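Local atomic coordinates of SYE1 (Shewanella oneidensis, PDB entry 4AWT), a protein that binds FMN and probably reduces carbon-carbon double bonds with NADH or NADPH as electron source. Residues 104-112 with 142-150; 260-271 with 291-302. The protein carries 1 engineered substitution. All coordinates share one frame; numbering follows the deposited sequence. Where two conformers were deposited one is given.

Both contacts lie in one TIM-barrel chain, contact 2 in the barrel wall and contact 1 in the loops and short strands added to it. They sit on opposite sides of the chain's centre, with their own centres 28 Å apart and their nearest atoms about 14 Å apart. In contact 2, parallel strands 266-270 and 295-299 run side by side, and the turn after strand 295-299 reaches the FMN phosphate through R301 N. Contact 1, 18 Å from the chain centre, joins the loop after strand 96-102 to the excursion carrying strands 141-144 and 149-150. Of its touching residues, V107 has its side chain about 11 Å from FMN; contact 1 does not touch the cofactor.

Contact 1: 104-112 with 142-150; sequences VGRVTHPDN and FVDVAVPRA
The loop that follows barrel strand 96-102 meets the excursion holding strands 141-144 and 149-150, and a single direct backbone hydrogen bond joins them: A146 N to T108 O, 3.3 Å with an N-H...O angle of 159°. The same carbonyl also receives a CA-H...O contact from V145. Around this polar core, P148 CG lies 3.7 Å from R106 CB, while the R106 guanidinium leads away to L124 O, and P110 CD meets A146 CB. With CG anti to the backbone N (chi1 -175°), the H109 ring reaches V143, whose CG2 is 3.7 Å from H109 CD2; the two side chains cross at about a right angle. D144 O lies at the ring edge, 3.4 Å from H109 CD2. On the opposite flank, H109 ND1 accepts D111 N at 3.2 Å, 18° out of the ring plane, which, with D144 O at the edge, limits the ring's rotation. With an alanine here in place of H109, D111 N would probably lose its ring acceptor and a gap would open beside V143 CG2. One water donates to both R106 O and A146 O, so two carbonyls that receive no N-H from the other segment are satisfied through it.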
loop_
_atom_site.group_PDB
_atom_site.type_symbol
_atom_site.label_atom_id
_atom_site.label_comp_id
_atom_site.label_asym_id
_atom_site.label_seq_id
_atom_site.Cartn_x
_atom_site.Cartn_y
_atom_site.Cartn_z
ATOM N N VAL A 104 1.393 -9.344 5.069
ATOM C CA VAL A 104 2.808 -9.345 4.778
ATOM C C VAL A 104 3.378 -10.694 4.386
ATOM O O VAL A 104 4.524 -10.762 3.909
ATOM C CB VAL A 104 3.612 -8.801 5.968
ATOM C CG1 VAL A 104 3.195 -7.372 6.297
ATOM C CG2 VAL A 104 3.506 -9.745 7.172
ATOM N N GLY A 105 2.677 -11.775 4.596
ATOM C CA GLY A 105 3.174 -13.111 4.339
ATOM C C GLY A 105 4.422 -13.335 5.112
ATOM O O GLY A 105 4.491 -13.163 6.337
ATOM N N ARG A 106 5.506 -13.722 4.406
ATOM C CA ARG A 106 6.749 -14.087 5.047
ATOM C C ARG A 106 7.574 -12.926 5.535
ATOM O O ARG A 106 8.608 -13.142 6.187
ATOM C CB ARG A 106 7.625 -14.910 4.080
ATOM C CG ARG A 106 8.218 -14.069 2.970
ATOM C CD ARG A 106 8.860 -14.946 1.915
ATOM N NE ARG A 106 9.351 -14.136 0.823
ATOM C CZ ARG A 106 10.045 -14.592 -0.188
ATOM N NH1 ARG A 106 10.328 -15.874 -0.314
ATOM N NH2 ARG A 106 10.437 -13.720 -1.137
ATOM N N VAL A 107 7.174 -11.680 5.233
ATOM C CA VAL A 107 7.972 -10.514 5.650
ATOM C C VAL A 107 7.488 -10.072 7.019
ATOM O O VAL A 107 6.760 -9.102 7.186
ATOM C CB VAL A 107 7.932 -9.414 4.596
ATOM C CG1 VAL A 107 8.821 -8.272 5.028
ATOM C CG2 VAL A 107 8.338 -9.929 3.233
ATOM N N THR A 108 7.867 -10.866 8.018
ATOM C CA THR A 108 7.494 -10.653 9.400
ATOM C C THR A 108 8.410 -11.512 10.268
ATOM O O THR A 108 9.323 -12.195 9.826
ATOM C CB THR A 108 6.014 -10.921 9.621
ATOM O OG1 THR A 108 5.672 -10.423 10.916
ATOM C CG2 THR A 108 5.648 -12.392 9.491
ATOM N N HIS A 109 8.147 -11.411 11.550
ATOM C CA HIS A 109 8.841 -12.147 12.592
ATOM C C HIS A 109 7.771 -12.680 13.525
ATOM O O HIS A 109 6.787 -11.960 13.756
ATOM C CB HIS A 109 9.805 -11.224 13.323
ATOM C CG HIS A 109 10.640 -11.891 14.307
ATOM N ND1 HIS A 109 10.277 -12.178 15.538
ATOM C CD2 HIS A 109 11.917 -12.321 14.253
ATOM C CE1 HIS A 109 11.165 -12.812 16.237
ATOM N NE2 HIS A 109 12.244 -12.903 15.461
ATOM N N PRO A 110 7.928 -13.862 14.100
ATOM C CA PRO A 110 6.943 -14.390 15.047
ATOM C C PRO A 110 6.512 -13.422 16.126
ATOM O O PRO A 110 5.353 -13.459 16.575
ATOM C CB PRO A 110 7.653 -15.662 15.608
ATOM C CG PRO A 110 8.407 -16.098 14.384
ATOM C CD PRO A 110 9.012 -14.833 13.839
ATOM N N ASP A 111 7.313 -12.601 16.636
ATOM C CA ASP A 111 7.039 -11.628 17.663
ATOM C C ASP A 111 5.910 -10.692 17.212
ATOM O O ASP A 111 5.233 -10.159 18.082
ATOM C CB ASP A 111 8.234 -10.804 18.054
ATOM C CG ASP A 111 9.288 -11.464 18.817
ATOM O OD1 ASP A 111 9.151 -12.664 19.160
ATOM O OD2 ASP A 111 10.332 -10.801 19.163
ATOM N N ASN A 112 5.716 -10.471 15.933
ATOM C CA ASN A 112 4.647 -9.610 15.468
ATOM C C ASN A 112 3.367 -10.315 15.170
ATOM O O ASN A 112 2.374 -9.658 14.896
ATOM C CB ASN A 112 5.141 -8.869 14.210
ATOM C CG ASN A 112 6.187 -7.846 14.484
ATOM O OD1 ASN A 112 6.216 -7.275 15.581
ATOM N ND2 ASN A 112 7.033 -7.533 13.526
ATOM N N PHE A 142 15.091 -3.880 15.031
ATOM C CA PHE A 142 15.189 -4.497 13.714
ATOM C C PHE A 142 15.666 -5.951 13.852
ATOM O O PHE A 142 16.609 -6.253 14.611
ATOM C CB PHE A 142 16.121 -3.662 12.792
ATOM C CG PHE A 142 15.383 -2.438 12.278
ATOM C CD1 PHE A 142 15.349 -1.245 12.950
ATOM C CD2 PHE A 142 14.692 -2.542 11.092
ATOM C CE1 PHE A 142 14.565 -0.203 12.432
ATOM C CE2 PHE A 142 13.911 -1.545 10.560
ATOM C CZ PHE A 142 13.868 -0.337 11.262
ATOM N N VAL A 143 15.038 -6.869 13.147
ATOM C CA VAL A 143 15.274 -8.276 13.237
ATOM C C VAL A 143 15.181 -8.907 11.854
ATOM O O VAL A 143 14.462 -8.420 11.010
ATOM C CB VAL A 143 14.279 -9.030 14.163
ATOM C CG1 VAL A 143 14.423 -8.592 15.606
ATOM C CG2 VAL A 143 12.853 -8.804 13.687
ATOM N N ASP A 144 15.883 -10.024 11.660
ATOM C CA ASP A 144 15.762 -10.815 10.462
ATOM C C ASP A 144 14.385 -11.446 10.378
ATOM O O ASP A 144 13.799 -11.859 11.406
ATOM C CB ASP A 144 16.787 -11.942 10.485
ATOM C CG ASP A 144 18.191 -11.448 10.261
ATOM O OD1 ASP A 144 18.397 -10.287 9.927
ATOM O OD2 ASP A 144 19.109 -12.288 10.377
ATOM N N VAL A 145 13.822 -11.564 9.195
ATOM C CA VAL A 145 12.592 -12.278 9.011
ATOM C C VAL A 145 12.801 -13.760 9.271
ATOM O O VAL A 145 13.921 -14.265 9.217
ATOM C CB VAL A 145 12.039 -12.045 7.591
ATOM C CG1 VAL A 145 11.603 -10.604 7.436
ATOM C CG2 VAL A 145 13.033 -12.439 6.503
ATOM N N ALA A 146 11.689 -14.453 9.490
ATOM C CA ALA A 146 11.644 -15.873 9.731
ATOM C C ALA A 146 11.345 -16.682 8.490
ATOM O O ALA A 146 10.829 -16.190 7.505
ATOM C CB ALA A 146 10.667 -16.199 10.828
ATOM N N VAL A 147 11.641 -17.989 8.520
ATOM C CA VAL A 147 11.312 -18.881 7.453
ATOM C C VAL A 147 9.837 -19.218 7.464
ATOM O O VAL A 147 9.356 -19.668 8.507
ATOM C CB VAL A 147 12.148 -20.199 7.538
ATOM C CG1 VAL A 147 11.720 -21.159 6.466
ATOM C CG2 VAL A 147 13.648 -19.954 7.420
ATOM N N PRO A 148 9.109 -19.028 6.378
ATOM C CA PRO A 148 7.679 -19.258 6.420
ATOM C C PRO A 148 7.315 -20.729 6.184
ATOM O O PRO A 148 8.136 -21.508 5.696
ATOM C CB PRO A 148 7.170 -18.419 5.254
ATOM C CG PRO A 148 8.276 -18.540 4.238
ATOM C CD PRO A 148 9.544 -18.493 5.081
ATOM N N ARG A 149 6.071 -21.032 6.476
ATOM C CA ARG A 149 5.443 -22.274 6.028
ATOM C C ARG A 149 4.588 -21.994 4.805
ATOM O O ARG A 149 4.071 -20.871 4.636
ATOM C CB ARG A 149 4.636 -22.941 7.148
ATOM C CG ARG A 149 3.457 -22.127 7.620
ATOM C CD ARG A 149 2.706 -22.859 8.726
ATOM N NE ARG A 149 1.499 -22.174 9.135
ATOM C CZ ARG A 149 0.368 -22.182 8.444
ATOM N NH1 ARG A 149 0.222 -22.899 7.372
ATOM N NH2 ARG A 149 -0.621 -21.440 8.887
ATOM N N ALA A 150 4.438 -22.981 3.917
ATOM C CA ALA A 150 3.643 -22.833 2.733
ATOM C C ALA A 150 2.156 -22.890 3.036
ATOM O O ALA A 150 1.710 -23.781 3.732
ATOM C CB ALA A 150 4.021 -23.894 1.720
HETATM O O HOH W 1 10.836 -14.672 5.201
#

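Contact 2: 260-271 with 291-302; sequences NKHRIVYLHIAE and AYQGVLIYAGRY. With FMN (flavin mononucleotide), chain B; SO4 (sulfate ion), chain C.
N260, in the last turn of helix 248-261, puts OD1 2.8 Å from Q293 N, bonding the start of the loop into strand 295-299. I264 O accepts Y292 OH at 2.7 Å, with the hydroxyl above the carbonyl plane. From V265 the parallel ladder begins, weakly at V295 N; L267 and I269 continue it, each bonding through N and O to the neighbouring strand, and E271 N closes it on A299 O. The strand axes are 4.6 Å apart at 18°. Over one face of the Y266 ring sits I297 CD1, 3.8 Å from the centroid, and I297 CG2 covers a face of H268. On the sheet's other side, L267 CB packs over Y292 and I269 CB over Y298. E271, extended with CG anti to the backbone N (chi1 -175°), carries OE1 to Y302 OH, 2.6 Å away on the syn side; OE2 pairs with K285. Beyond G300, R301 N bonds FMN O2P at 2.8 Å; in the conformer given, its guanidinium holds a sulfate probably from the crystallisation liquor. Helix 282-291 completes this beta-alpha-beta unit of the TIM barrel; strands 230-234 and 318-320 flank the pair, and helix 248-261 packs on L267.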
loop_
_atom_site.group_PDB
_atom_site.type_symbol
_atom_site.label_atom_id
_atom_site.label_comp_id
_atom_site.label_asym_id
_atom_site.label_seq_id
_atom_site.Cartn_x
_atom_site.Cartn_y
_atom_site.Cartn_z
ATOM N N ASN A 260 -7.747 -5.269 -15.090
ATOM C CA ASN A 260 -8.640 -4.552 -15.978
ATOM C C ASN A 260 -9.967 -5.310 -16.125
ATOM O O ASN A 260 -11.033 -4.699 -16.164
ATOM C CB ASN A 260 -7.972 -4.359 -17.311
ATOM C CG ASN A 260 -8.712 -3.363 -18.157
ATOM O OD1 ASN A 260 -8.744 -2.169 -17.782
ATOM N ND2 ASN A 260 -9.326 -3.773 -19.233
ATOM N N LYS A 261 -9.892 -6.631 -16.253
ATOM C CA LYS A 261 -11.087 -7.485 -16.396
ATOM C C LYS A 261 -12.022 -7.326 -15.199
ATOM O O LYS A 261 -13.239 -7.351 -15.311
ATOM C CB LYS A 261 -10.733 -8.952 -16.506
ATOM C CG LYS A 261 -10.191 -9.448 -17.813
ATOM C CD LYS A 261 -10.174 -10.936 -18.068
ATOM C CE LYS A 261 -10.341 -11.203 -19.564
ATOM N NZ LYS A 261 -10.270 -12.667 -19.909
ATOM N N HIS A 262 -11.432 -7.203 -14.011
ATOM C CA HIS A 262 -12.191 -6.959 -12.792
ATOM C C HIS A 262 -12.697 -5.543 -12.663
ATOM O O HIS A 262 -13.482 -5.267 -11.742
ATOM C CB HIS A 262 -11.350 -7.290 -11.562
ATOM C CG HIS A 262 -11.155 -8.745 -11.315
ATOM N ND1 HIS A 262 -12.153 -9.539 -10.796
ATOM C CD2 HIS A 262 -10.099 -9.519 -11.489
ATOM C CE1 HIS A 262 -11.686 -10.740 -10.677
ATOM N NE2 HIS A 262 -10.429 -10.787 -11.071
ATOM N N ARG A 263 -12.255 -4.634 -13.529
ATOM C CA ARG A 263 -12.726 -3.265 -13.540
ATOM C C ARG A 263 -12.364 -2.546 -12.234
ATOM O O ARG A 263 -13.080 -1.634 -11.788
ATOM C CB ARG A 263 -14.210 -3.115 -13.889
ATOM C CG ARG A 263 -14.506 -3.659 -15.294
ATOM C CD ARG A 263 -13.882 -2.797 -16.377
ATOM N NE ARG A 263 -14.364 -3.109 -17.727
ATOM C CZ ARG A 263 -13.849 -3.898 -18.634
ATOM N NH1 ARG A 263 -12.745 -4.575 -18.416
ATOM N NH2 ARG A 263 -14.404 -4.082 -19.836
ATOM N N ILE A 264 -11.241 -2.883 -11.642
ATOM C CA ILE A 264 -10.812 -2.190 -10.442
ATOM C C ILE A 264 -10.666 -0.683 -10.777
ATOM O O ILE A 264 -10.336 -0.307 -11.896
ATOM C CB ILE A 264 -9.533 -2.746 -9.838
ATOM C CG1 ILE A 264 -8.304 -2.571 -10.698
ATOM C CG2 ILE A 264 -9.737 -4.230 -9.426
ATOM C CD1 ILE A 264 -6.999 -2.877 -10.015
ATOM N N VAL A 265 -10.905 0.154 -9.784
ATOM C CA VAL A 265 -10.992 1.586 -10.021
ATOM C C VAL A 265 -9.637 2.228 -10.267
ATOM O O VAL A 265 -9.549 3.223 -11.012
ATOM C CB VAL A 265 -11.771 2.280 -8.884
ATOM C CG1 VAL A 265 -10.953 2.478 -7.619
ATOM C CG2 VAL A 265 -12.352 3.580 -9.344
ATOM N N TYR A 266 -8.582 1.710 -9.672
ATOM C CA TYR A 266 -7.226 2.193 -9.965
ATOM C C TYR A 266 -6.247 1.067 -9.833
ATOM O O TYR A 266 -6.441 0.102 -9.058
ATOM C CB TYR A 266 -6.849 3.385 -9.108
ATOM C CG TYR A 266 -6.524 3.209 -7.646
ATOM C CD1 TYR A 266 -5.361 2.576 -7.217
ATOM C CD2 TYR A 266 -7.323 3.757 -6.673
ATOM C CE1 TYR A 266 -5.032 2.460 -5.896
ATOM C CE2 TYR A 266 -6.982 3.738 -5.340
ATOM C CZ TYR A 266 -5.836 3.095 -4.931
ATOM O OH TYR A 266 -5.490 3.110 -3.621
ATOM N N LEU A 267 -5.127 1.248 -10.509
ATOM C CA LEU A 267 -3.928 0.410 -10.400
ATOM C C LEU A 267 -2.808 1.352 -9.990
ATOM O O LEU A 267 -2.588 2.376 -10.635
ATOM C CB LEU A 267 -3.612 -0.273 -11.729
ATOM C CG LEU A 267 -2.348 -1.091 -11.767
ATOM C CD1 LEU A 267 -2.329 -2.182 -10.743
ATOM C CD2 LEU A 267 -2.148 -1.674 -13.170
ATOM N N HIS A 268 -2.107 0.989 -8.924
ATOM C CA HIS A 268 -1.053 1.796 -8.323
ATOM C C HIS A 268 0.265 1.037 -8.443
ATOM O O HIS A 268 0.378 -0.076 -7.946
ATOM C CB HIS A 268 -1.455 2.066 -6.882
ATOM C CG HIS A 268 -0.566 2.971 -6.087
ATOM N ND1 HIS A 268 -0.899 3.321 -4.801
ATOM C CD2 HIS A 268 0.582 3.643 -6.351
ATOM C CE1 HIS A 268 0.022 4.172 -4.376
ATOM N NE2 HIS A 268 0.959 4.402 -5.262
ATOM N N ILE A 269 1.213 1.638 -9.143
ATOM C CA ILE A 269 2.520 1.051 -9.367
ATOM C C ILE A 269 3.519 1.681 -8.395
ATOM O O ILE A 269 3.735 2.914 -8.428
ATOM C CB ILE A 269 2.980 1.227 -10.812
ATOM C CG1 ILE A 269 1.970 0.659 -11.798
ATOM C CG2 ILE A 269 4.374 0.657 -11.000
ATOM C CD1 ILE A 269 1.692 -0.816 -11.671
ATOM N N ALA A 270 4.120 0.848 -7.554
ATOM C CA ALA A 270 5.178 1.268 -6.650
ATOM C C ALA A 270 6.497 1.119 -7.411
ATOM O O ALA A 270 7.044 0.021 -7.572
ATOM C CB ALA A 270 5.176 0.423 -5.403
ATOM N N GLU A 271 6.945 2.224 -7.994
ATOM C CA GLU A 271 8.058 2.260 -8.913
ATOM C C GLU A 271 9.421 2.259 -8.258
ATOM O O GLU A 271 10.424 1.886 -8.886
ATOM C CB GLU A 271 7.855 3.509 -9.827
ATOM C CG GLU A 271 8.818 3.691 -10.943
ATOM C CD GLU A 271 8.429 4.811 -11.874
ATOM O OE1 GLU A 271 7.323 5.394 -11.677
ATOM O OE2 GLU A 271 9.213 5.105 -12.785
ATOM N N ALA A 291 -2.900 -2.117 -21.116
ATOM C CA ALA A 291 -3.436 -3.292 -20.482
ATOM C C ALA A 291 -4.492 -2.956 -19.441
ATOM O O ALA A 291 -5.429 -3.726 -19.213
ATOM C CB ALA A 291 -2.323 -4.104 -19.846
ATOM N N TYR A 292 -4.314 -1.828 -18.756
ATOM C CA TYR A 292 -5.222 -1.421 -17.670
ATOM C C TYR A 292 -5.733 -0.024 -18.000
ATOM O O TYR A 292 -4.943 0.913 -18.162
ATOM C CB TYR A 292 -4.489 -1.454 -16.314
ATOM C CG TYR A 292 -5.408 -0.865 -15.273
ATOM C CD1 TYR A 292 -6.499 -1.600 -14.785
ATOM C CD2 TYR A 292 -5.245 0.443 -14.843
ATOM C CE1 TYR A 292 -7.375 -1.038 -13.893
ATOM C CE2 TYR A 292 -6.143 0.986 -13.946
ATOM C CZ TYR A 292 -7.191 0.252 -13.465
ATOM O OH TYR A 292 -8.044 0.884 -12.609
ATOM N N GLN A 293 -7.058 0.080 -18.103
ATOM C CA GLN A 293 -7.613 1.325 -18.628
ATOM C C GLN A 293 -8.435 2.131 -17.641
ATOM O O GLN A 293 -9.149 3.046 -18.007
ATOM C CB GLN A 293 -8.404 0.993 -19.877
ATOM C CG GLN A 293 -7.531 0.137 -20.820
ATOM C CD GLN A 293 -7.917 0.189 -22.269
ATOM O OE1 GLN A 293 -7.100 -0.187 -23.134
ATOM N NE2 GLN A 293 -9.148 0.644 -22.552
ATOM N N GLY A 294 -8.199 1.898 -16.354
ATOM C CA GLY A 294 -8.713 2.732 -15.287
ATOM C C GLY A 294 -7.724 3.805 -14.878
ATOM O O GLY A 294 -6.877 4.236 -15.667
ATOM N N VAL A 295 -7.822 4.262 -13.654
ATOM C CA VAL A 295 -6.906 5.311 -13.157
ATOM C C VAL A 295 -5.588 4.663 -12.792
ATOM O O VAL A 295 -5.527 3.718 -12.016
ATOM C CB VAL A 295 -7.541 6.037 -11.954
ATOM C CG1 VAL A 295 -6.530 6.941 -11.280
ATOM C CG2 VAL A 295 -8.764 6.821 -12.418
ATOM N N LEU A 296 -4.494 5.203 -13.372
ATOM C CA LEU A 296 -3.170 4.658 -13.149
ATOM C C LEU A 296 -2.379 5.626 -12.286
ATOM O O LEU A 296 -2.225 6.810 -12.613
ATOM C CB LEU A 296 -2.642 4.378 -14.560
ATOM C CG LEU A 296 -1.329 3.643 -14.684
ATOM C CD1 LEU A 296 -1.326 2.336 -13.903
ATOM C CD2 LEU A 296 -1.020 3.354 -16.154
ATOM N N ILE A 297 -1.881 5.121 -11.164
ATOM C CA ILE A 297 -1.140 5.876 -10.182
ATOM C C ILE A 297 0.281 5.340 -10.134
ATOM O O ILE A 297 0.459 4.123 -10.082
ATOM C CB ILE A 297 -1.772 5.766 -8.780
ATOM C CG1 ILE A 297 -3.269 6.009 -8.809
ATOM C CG2 ILE A 297 -1.036 6.652 -7.805
ATOM C CD1 ILE A 297 -3.970 5.925 -7.480
ATOM N N TYR A 298 1.290 6.215 -10.140
ATOM C CA TYR A 298 2.675 5.820 -9.901
ATOM C C TYR A 298 3.197 6.570 -8.688
ATOM O O TYR A 298 2.882 7.741 -8.504
ATOM C CB TYR A 298 3.587 6.129 -11.091
ATOM C CG TYR A 298 3.455 5.179 -12.245
ATOM C CD1 TYR A 298 2.397 5.226 -13.126
ATOM C CD2 TYR A 298 4.418 4.220 -12.458
ATOM C CE1 TYR A 298 2.311 4.373 -14.192
ATOM C CE2 TYR A 298 4.320 3.323 -13.525
ATOM C CZ TYR A 298 3.254 3.408 -14.397
ATOM O OH TYR A 298 3.235 2.547 -15.437
ATOM N N ALA A 299 4.085 5.907 -7.943
ATOM C CA ALA A 299 4.822 6.562 -6.877
ATOM C C ALA A 299 6.256 6.039 -6.882
ATOM O O ALA A 299 6.490 4.858 -7.154
ATOM C CB ALA A 299 4.226 6.285 -5.501
ATOM N N GLY A 300 7.189 6.917 -6.553
ATOM C CA GLY A 300 8.590 6.549 -6.369
ATOM C C GLY A 300 9.490 7.622 -6.978
ATOM O O GLY A 300 9.629 7.717 -8.174
ATOM N N ARG A 301 10.077 8.419 -6.069
ATOM C CA ARG A 301 11.048 9.441 -6.456
ATOM C C ARG A 301 10.483 10.473 -7.437
ATOM O O ARG A 301 11.244 11.068 -8.200
ATOM C CB ARG A 301 12.386 8.901 -6.919
ATOM C CG ARG A 301 13.130 8.151 -5.840
ATOM C CD ARG A 301 13.449 8.973 -4.623
ATOM N NE ARG A 301 14.482 8.327 -3.790
ATOM C CZ ARG A 301 14.754 8.677 -2.538
ATOM N NH1 ARG A 301 14.094 9.606 -1.912
ATOM N NH2 ARG A 301 15.738 8.012 -1.926
ATOM N N TYR A 302 9.209 10.746 -7.391
ATOM C CA TYR A 302 8.666 11.835 -8.201
ATOM C C TYR A 302 8.903 13.160 -7.494
ATOM O O TYR A 302 8.857 13.312 -6.284
ATOM C CB TYR A 302 7.168 11.668 -8.492
ATOM C CG TYR A 302 6.965 10.618 -9.550
ATOM C CD1 TYR A 302 6.891 9.263 -9.241
ATOM C CD2 TYR A 302 6.925 10.957 -10.903
ATOM C CE1 TYR A 302 6.781 8.302 -10.208
ATOM C CE2 TYR A 302 6.781 10.001 -11.878
ATOM C CZ TYR A 302 6.731 8.667 -11.544
ATOM O OH TYR A 302 6.613 7.724 -12.548
HETATM N N1 FMN B . 4.156 1.300 0.751
HETATM C C2 FMN B . 3.044 0.595 0.919
HETATM O O2 FMN B . 2.422 0.088 -0.052
HETATM N N3 FMN B . 2.529 0.399 2.193
HETATM C C4 FMN B . 3.125 0.911 3.334
HETATM O O4 FMN B . 2.534 0.774 4.438
HETATM C C4A FMN B . 4.348 1.551 3.150
HETATM N N5 FMN B . 5.071 2.017 4.247
HETATM C C5A FMN B . 6.055 3.013 4.002
HETATM C C6 FMN B . 6.609 3.698 5.055
HETATM C C7 FMN B . 7.571 4.717 4.858
HETATM C C7M FMN B . 8.039 5.509 6.056
HETATM C C8 FMN B . 7.985 4.975 3.586
HETATM C C8M FMN B . 8.986 6.071 3.282
HETATM C C9 FMN B . 7.433 4.269 2.498
HETATM C C9A FMN B . 6.457 3.289 2.690
HETATM N N10 FMN B . 5.858 2.623 1.601
HETATM C C10 FMN B . 4.766 1.808 1.829
HETATM C "C1'" FMN B . 6.255 2.977 0.235
HETATM C "C2'" FMN B . 5.672 4.318 -0.245
HETATM O "O2'" FMN B . 4.271 4.216 -0.438
HETATM C "C3'" FMN B . 6.256 4.766 -1.570
HETATM O "O3'" FMN B . 5.888 3.900 -2.634
HETATM C "C4'" FMN B . 7.785 4.944 -1.579
HETATM O "O4'" FMN B . 8.242 5.629 -0.424
HETATM C "C5'" FMN B . 8.288 5.580 -2.860
HETATM O "O5'" FMN B . 7.766 6.910 -3.027
HETATM P P FMN B . 8.680 8.180 -2.625
HETATM O O1P FMN B . 8.832 8.139 -1.125
HETATM O O2P FMN B . 10.005 8.028 -3.337
HETATM O O3P FMN B . 7.859 9.351 -3.104
HETATM S S SO4 C . 15.593 9.098 1.713
HETATM O O1 SO4 C . 14.895 7.791 2.133
HETATM O O2 SO4 C . 16.517 8.804 0.672
HETATM O O3 SO4 C . 14.556 9.931 0.889
HETATM O O4 SO4 C . 15.925 9.984 2.791
#